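Local coordinates for uncharacterized protein (Pediococcus pentosaceus, PDB 3QKB) that is of unknown function but belongs to the DUF74 family, forms a five-chain assembly of beta/alpha subunits and possibly binds heavy metals, at residues Q58-A63 and Y84-V89. Sequence-based numbering, arbitrary orientation.
Sequences QLFDEA and YNTEVV
F60 turns the edge of its ring onto one face of Y84, a T-shaped pair with centroids 4.7 Å apart and planes at 60°. F60 CD1 stands 3.5 Å above the plane of the Y84 ring, over its centre, while F60 CE1 lies 3.7 Å from Y84 CG, nearer the strand. The bond from the F60 backbone does not aim at the strand, but with CG anti to the carbonyl carbon (chi1 -70°) the ring swings toward it. The segment axes lie 10.9 Å apart, a gap that two large flat side chains, F60 and Y84, fill together. The far end of F60, CZ, meets the methyl CG2 of T86 at 3.7 Å. Threonine serves two sides here: the methyl packs against F60, whereas OG1 hydrogen-bonds to E87 and N85 of a second subunit. Tyrosine is similarly divided, offering its ring to the helix while its OH hydrogen-bonds to the carboxylate of E38 of that subunit. A63, nearly one turn on from F60, puts a small methyl loosely beside the Y84 ring. Y84 and T86 both project toward the helix, as strand alternation requires, while N85 points away. This is a helix packed on a mainly antiparallel sheet, an alpha+beta fold, at a flank where a neighbouring subunit closes over it.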
loop_
_atom_site.group_PDB
_atom_site.type_symbol
_atom_site.label_atom_id
_atom_site.label_comp_id
_atom_site.label_asym_id
_atom_site.label_seq_id
_atom_site.Cartn_x
_atom_site.Cartn_y
_atom_site.Cartn_z
ATOM N N GLN A 58 2.686 18.568 6.376
ATOM C CA GLN A 58 1.659 19.493 5.845
ATOM C C GLN A 58 0.663 18.813 4.939
ATOM O O GLN A 58 -0.537 19.077 5.011
ATOM C CB GLN A 58 2.282 20.584 4.963
ATOM C CG GLN A 58 3.348 21.439 5.545
ATOM C CD GLN A 58 4.106 22.143 4.463
ATOM O OE1 GLN A 58 5.347 22.175 4.470
ATOM N NE2 GLN A 58 3.372 22.693 3.491
ATOM N N LEU A 59 1.202 18.026 4.010
ATOM C CA LEU A 59 0.439 17.474 2.914
ATOM C C LEU A 59 -0.532 16.412 3.413
ATOM O O LEU A 59 -1.663 16.345 2.947
ATOM C CB LEU A 59 1.380 16.901 1.841
ATOM C CG LEU A 59 2.288 17.884 1.097
ATOM C CD1 LEU A 59 3.219 17.125 0.202
ATOM C CD2 LEU A 59 1.493 18.887 0.281
ATOM N N PHE A 60 -0.099 15.597 4.371
ATOM C CA PHE A 60 -1.004 14.651 5.019
ATOM C C PHE A 60 -2.171 15.379 5.697
ATOM O O PHE A 60 -3.312 14.955 5.545
ATOM C CB PHE A 60 -0.281 13.784 6.058
ATOM C CG PHE A 60 0.667 12.776 5.469
ATOM C CD1 PHE A 60 0.195 11.742 4.674
ATOM C CD2 PHE A 60 2.039 12.843 5.737
ATOM C CE1 PHE A 60 1.076 10.800 4.115
ATOM C CE2 PHE A 60 2.920 11.903 5.193
ATOM C CZ PHE A 60 2.433 10.878 4.383
ATOM N N ASP A 61 -1.879 16.461 6.436
ATOM C CA ASP A 61 -2.930 17.279 7.075
ATOM C C ASP A 61 -3.904 17.829 6.058
ATOM O O ASP A 61 -5.119 17.735 6.254
ATOM C CB ASP A 61 -2.337 18.456 7.874
ATOM C CG ASP A 61 -2.093 18.122 9.352
ATOM O OD1 ASP A 61 -1.889 16.930 9.698
ATOM O OD2 ASP A 61 -2.085 19.076 10.175
ATOM N N GLU A 62 -3.362 18.391 4.972
ATOM C CA GLU A 62 -4.174 18.969 3.890
ATOM C C GLU A 62 -5.036 17.903 3.230
ATOM O O GLU A 62 -6.210 18.127 3.000
ATOM C CB GLU A 62 -3.284 19.665 2.838
ATOM C CG GLU A 62 -4.046 20.578 1.804
ATOM C CD GLU A 62 -3.134 21.065 0.644
ATOM O OE1 GLU A 62 -2.109 21.734 0.943
ATOM O OE2 GLU A 62 -3.440 20.768 -0.553
ATOM N N ALA A 63 -4.452 16.735 2.963
ATOM C CA ALA A 63 -5.191 15.605 2.382
ATOM C C ALA A 63 -6.359 15.180 3.269
ATOM O O ALA A 63 -7.462 15.036 2.781
ATOM C CB ALA A 63 -4.266 14.445 2.130
ATOM N N TYR A 84 -2.898 6.208 2.521
ATOM C CA TYR A 84 -2.172 7.256 1.817
ATOM C C TYR A 84 -1.206 6.641 0.822
ATOM O O TYR A 84 -0.461 5.735 1.178
ATOM C CB TYR A 84 -1.320 8.054 2.769
ATOM C CG TYR A 84 -2.020 8.855 3.821
ATOM C CD1 TYR A 84 -2.853 9.895 3.484
ATOM C CD2 TYR A 84 -1.735 8.652 5.164
ATOM C CE1 TYR A 84 -3.440 10.698 4.476
ATOM C CE2 TYR A 84 -2.305 9.419 6.147
ATOM C CZ TYR A 84 -3.154 10.438 5.817
ATOM O OH TYR A 84 -3.701 11.178 6.840
ATOM N N ASN A 85 -1.184 7.158 -0.397
ATOM C CA ASN A 85 -0.058 6.956 -1.307
ATOM C C ASN A 85 0.789 8.220 -1.296
ATOM O O ASN A 85 0.243 9.323 -1.173
ATOM C CB ASN A 85 -0.545 6.659 -2.732
ATOM C CG ASN A 85 -1.360 5.377 -2.825
ATOM O OD1 ASN A 85 -1.553 4.665 -1.822
ATOM N ND2 ASN A 85 -1.836 5.069 -4.029
ATOM N N THR A 86 2.108 8.058 -1.440
ATOM C CA THR A 86 3.053 9.169 -1.528
ATOM C C THR A 86 3.954 9.020 -2.751
ATOM O O THR A 86 4.306 7.900 -3.137
ATOM C CB THR A 86 3.930 9.257 -0.262
ATOM O OG1 THR A 86 4.372 7.948 0.118
ATOM C CG2 THR A 86 3.167 9.853 0.872
ATOM N N GLU A 87 4.319 10.153 -3.364
ATOM C CA GLU A 87 5.391 10.194 -4.396
ATOM C C GLU A 87 6.323 11.365 -4.194
ATOM O O GLU A 87 5.893 12.430 -3.711
ATOM C CB GLU A 87 4.812 10.311 -5.807
ATOM C CG GLU A 87 3.976 9.109 -6.283
ATOM C CD GLU A 87 2.496 9.269 -6.038
ATOM O OE1 GLU A 87 1.933 10.338 -6.376
ATOM O OE2 GLU A 87 1.886 8.318 -5.538
ATOM N N VAL A 88 7.596 11.167 -4.547
ATOM C CA VAL A 88 8.563 12.244 -4.666
ATOM C C VAL A 88 8.903 12.368 -6.126
ATOM O O VAL A 88 9.584 11.507 -6.681
ATOM C CB VAL A 88 9.820 11.985 -3.836
ATOM C CG1 VAL A 88 10.849 13.143 -3.993
ATOM C CG2 VAL A 88 9.435 11.807 -2.391
ATOM N N VAL A 89 8.402 13.439 -6.750
ATOM C CA VAL A 89 8.498 13.633 -8.191
ATOM C C VAL A 89 9.744 14.447 -8.516
ATOM O O VAL A 89 9.970 15.497 -7.917
ATOM C CB VAL A 89 7.250 14.337 -8.764
ATOM C CG1 VAL A 89 7.403 14.506 -10.223
ATOM C CG2 VAL A 89 5.977 13.537 -8.453
#